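Local coordinates for protein TRAP dicarboxylate transporter, DctP subunit (Chromohalobacter salexigens, PDB 4P1L) that binds D-glucuronate in the periplasm and probably delivers it to a tripartite ATP-independent (TRAP) transporter for import into the cytoplasm, at residues A145-T151 against D203-N208. Sequence-based numbering, arbitrary orientation.
Sequences ARSLYNT and DGAENN. With BDP (beta-D-glucopyranuronic acid), chain C.
R146 reaches across to E206 and on to the bound D-glucuronate, a worked example of how a solute-binding protein holds an arginine beside its ligand with a buried carboxylate. Strands 146-150 and 204-207 pair antiparallel at one edge of a four-stranded mixed sheet, with 204-207 outermost, S147 with N207 and Y149 with A205 forming hydrogen-bonded pairs. Followed outward, the R146 chain starts with CB packed 3.5 Å from E206 OE1, then CG comes 4.0 Å from N207 CA. CD again passes E206 OE1, and a bend at chi3 (67°) turns the head side-on to the carboxylate. NE donates to E206 OE1 and NH2 to E206 OE2, each at 2.9 Å and nearly straight, although the guanidinium and carboxylate planes stand 36° apart. NH2 also donates to ligand O6A (3.0 Å), and NH1 to the ring oxygen O5. The N207 amide lies over one guanidinium face, offset toward its rim; its OD1 accepts from ligand O1 at 2.7 Å, while ND2 donates to O5. The Y149 ring runs beside this amide, the planes 17° apart, and A205 O sits 3.7 Å above the ring centre; one water joins Y149 OH, E206 O and N207 ND2, and H217 also bonds the hydroxyl. H229, on strand 223-230 beyond strand 146-150, also bonds E206 OE1. A methionine in place of R146 would probably leave the buried E206 carboxylate without its counter-charge and the sugar carboxylate without one donor. With R167 a further ligand donor, the NH2-O6A bond is consistent with a pocket suited to an acidic sugar, its arginine held in orientation by E206 and its charge probably partly balanced there.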
# COMPACT_ATOMS: atom_id res chain seq x y z
N ALA A 145 -0.63 6.49 6.28
CA ALA A 145 -0.88 5.51 7.31
C ALA A 145 -2.32 4.99 7.23
O ALA A 145 -3.27 5.75 6.98
CB ALA A 145 -0.60 6.11 8.67
N ARG A 146 -2.47 3.69 7.45
CA ARG A 146 -3.80 3.06 7.49
C ARG A 146 -4.35 3.02 8.91
O ARG A 146 -3.65 2.65 9.86
CB ARG A 146 -3.74 1.63 6.95
CG ARG A 146 -3.14 1.54 5.52
CD ARG A 146 -2.88 0.12 5.09
NE ARG A 146 -4.09 -0.70 4.90
CZ ARG A 146 -4.67 -0.96 3.72
NH1 ARG A 146 -4.19 -0.46 2.60
NH2 ARG A 146 -5.76 -1.72 3.69
N SER A 147 -5.62 3.39 9.04
CA SER A 147 -6.31 3.38 10.33
C SER A 147 -7.65 2.66 10.25
O SER A 147 -8.26 2.53 9.17
CB SER A 147 -6.53 4.82 10.82
OG SER A 147 -5.29 5.44 11.13
N LEU A 148 -8.12 2.21 11.41
CA LEU A 148 -9.37 1.47 11.52
C LEU A 148 -10.59 2.35 11.34
O LEU A 148 -10.70 3.43 11.95
CB LEU A 148 -9.53 0.84 12.91
CG LEU A 148 -8.70 -0.34 13.35
CD1 LEU A 148 -8.94 -0.60 14.86
CD2 LEU A 148 -9.06 -1.56 12.53
N TYR A 149 -11.54 1.86 10.57
CA TYR A 149 -12.87 2.45 10.58
C TYR A 149 -13.96 1.40 10.71
O TYR A 149 -13.78 0.28 10.25
CB TYR A 149 -13.10 3.31 9.35
CG TYR A 149 -12.69 2.72 8.01
CD1 TYR A 149 -13.57 1.96 7.24
CD2 TYR A 149 -11.44 2.99 7.47
CE1 TYR A 149 -13.21 1.50 5.99
CE2 TYR A 149 -11.07 2.52 6.22
CZ TYR A 149 -11.94 1.76 5.49
OH TYR A 149 -11.54 1.32 4.23
N ASN A 150 -15.06 1.76 11.35
CA ASN A 150 -16.13 0.81 11.62
C ASN A 150 -17.48 1.50 11.72
O ASN A 150 -17.58 2.73 11.72
CB ASN A 150 -15.86 -0.06 12.85
CG ASN A 150 -16.13 0.65 14.17
OD1 ASN A 150 -17.16 0.44 14.80
ND2 ASN A 150 -15.21 1.48 14.59
N THR A 151 -18.51 0.69 11.77
CA THR A 151 -19.88 1.18 11.71
C THR A 151 -20.49 1.44 13.08
O THR A 151 -21.62 1.94 13.14
CB THR A 151 -20.79 0.15 11.02
OG1 THR A 151 -20.78 -1.06 11.77
CG2 THR A 151 -20.35 -0.12 9.61
N ASP A 203 -18.01 -5.36 9.93
CA ASP A 203 -18.24 -4.12 10.70
C ASP A 203 -17.28 -2.99 10.34
O ASP A 203 -17.51 -1.84 10.70
CB ASP A 203 -18.10 -4.40 12.20
CG ASP A 203 -18.95 -5.57 12.66
OD1 ASP A 203 -20.14 -5.59 12.27
OD2 ASP A 203 -18.44 -6.46 13.38
N GLY A 204 -16.18 -3.30 9.68
CA GLY A 204 -15.18 -2.28 9.42
C GLY A 204 -14.07 -2.74 8.52
O GLY A 204 -14.09 -3.84 8.00
N ALA A 205 -13.09 -1.87 8.34
CA ALA A 205 -11.91 -2.16 7.53
C ALA A 205 -10.85 -1.15 7.96
O ALA A 205 -11.01 -0.49 8.98
CB ALA A 205 -12.24 -2.03 6.02
N GLU A 206 -9.77 -1.01 7.21
CA GLU A 206 -8.74 -0.08 7.60
C GLU A 206 -8.01 0.44 6.37
O GLU A 206 -7.78 -0.29 5.40
CB GLU A 206 -7.79 -0.72 8.63
CG GLU A 206 -7.32 -2.12 8.29
CD GLU A 206 -6.20 -2.16 7.24
OE1 GLU A 206 -5.16 -1.50 7.42
OE2 GLU A 206 -6.36 -2.90 6.24
N ASN A 207 -7.67 1.73 6.38
CA ASN A 207 -7.04 2.35 5.23
C ASN A 207 -6.67 3.79 5.53
O ASN A 207 -7.00 4.33 6.59
CB ASN A 207 -7.94 2.26 3.98
CG ASN A 207 -7.18 1.85 2.76
OD1 ASN A 207 -6.11 2.42 2.45
ND2 ASN A 207 -7.66 0.82 2.08
N ASN A 208 -6.00 4.40 4.56
CA ASN A 208 -5.66 5.81 4.59
C ASN A 208 -6.86 6.65 4.21
O ASN A 208 -7.88 6.12 3.76
CB ASN A 208 -4.49 6.09 3.66
CG ASN A 208 -4.72 5.53 2.25
OD1 ASN A 208 -5.77 5.75 1.64
ND2 ASN A 208 -3.74 4.79 1.75
C1 BDP C . -4.96 1.06 -0.64
C2 BDP C . -3.86 0.64 -1.60
C3 BDP C . -4.43 -0.25 -2.64
C4 BDP C . -5.03 -1.43 -1.94
C5 BDP C . -6.11 -0.99 -0.92
C6 BDP C . -6.72 -2.16 -0.15
O2 BDP C . -3.37 1.83 -2.19
O3 BDP C . -3.26 -0.75 -3.47
O4 BDP C . -5.61 -2.33 -2.90
O5 BDP C . -5.54 -0.09 -0.02
O6A BDP C . -7.06 -1.93 1.05
O1 BDP C . -4.42 1.85 0.36
O6B BDP C . -6.93 -3.24 -0.74
O HOH W 1 -9.82 -0.68 3.29
O HOH W 2 -21.77 -3.31 10.78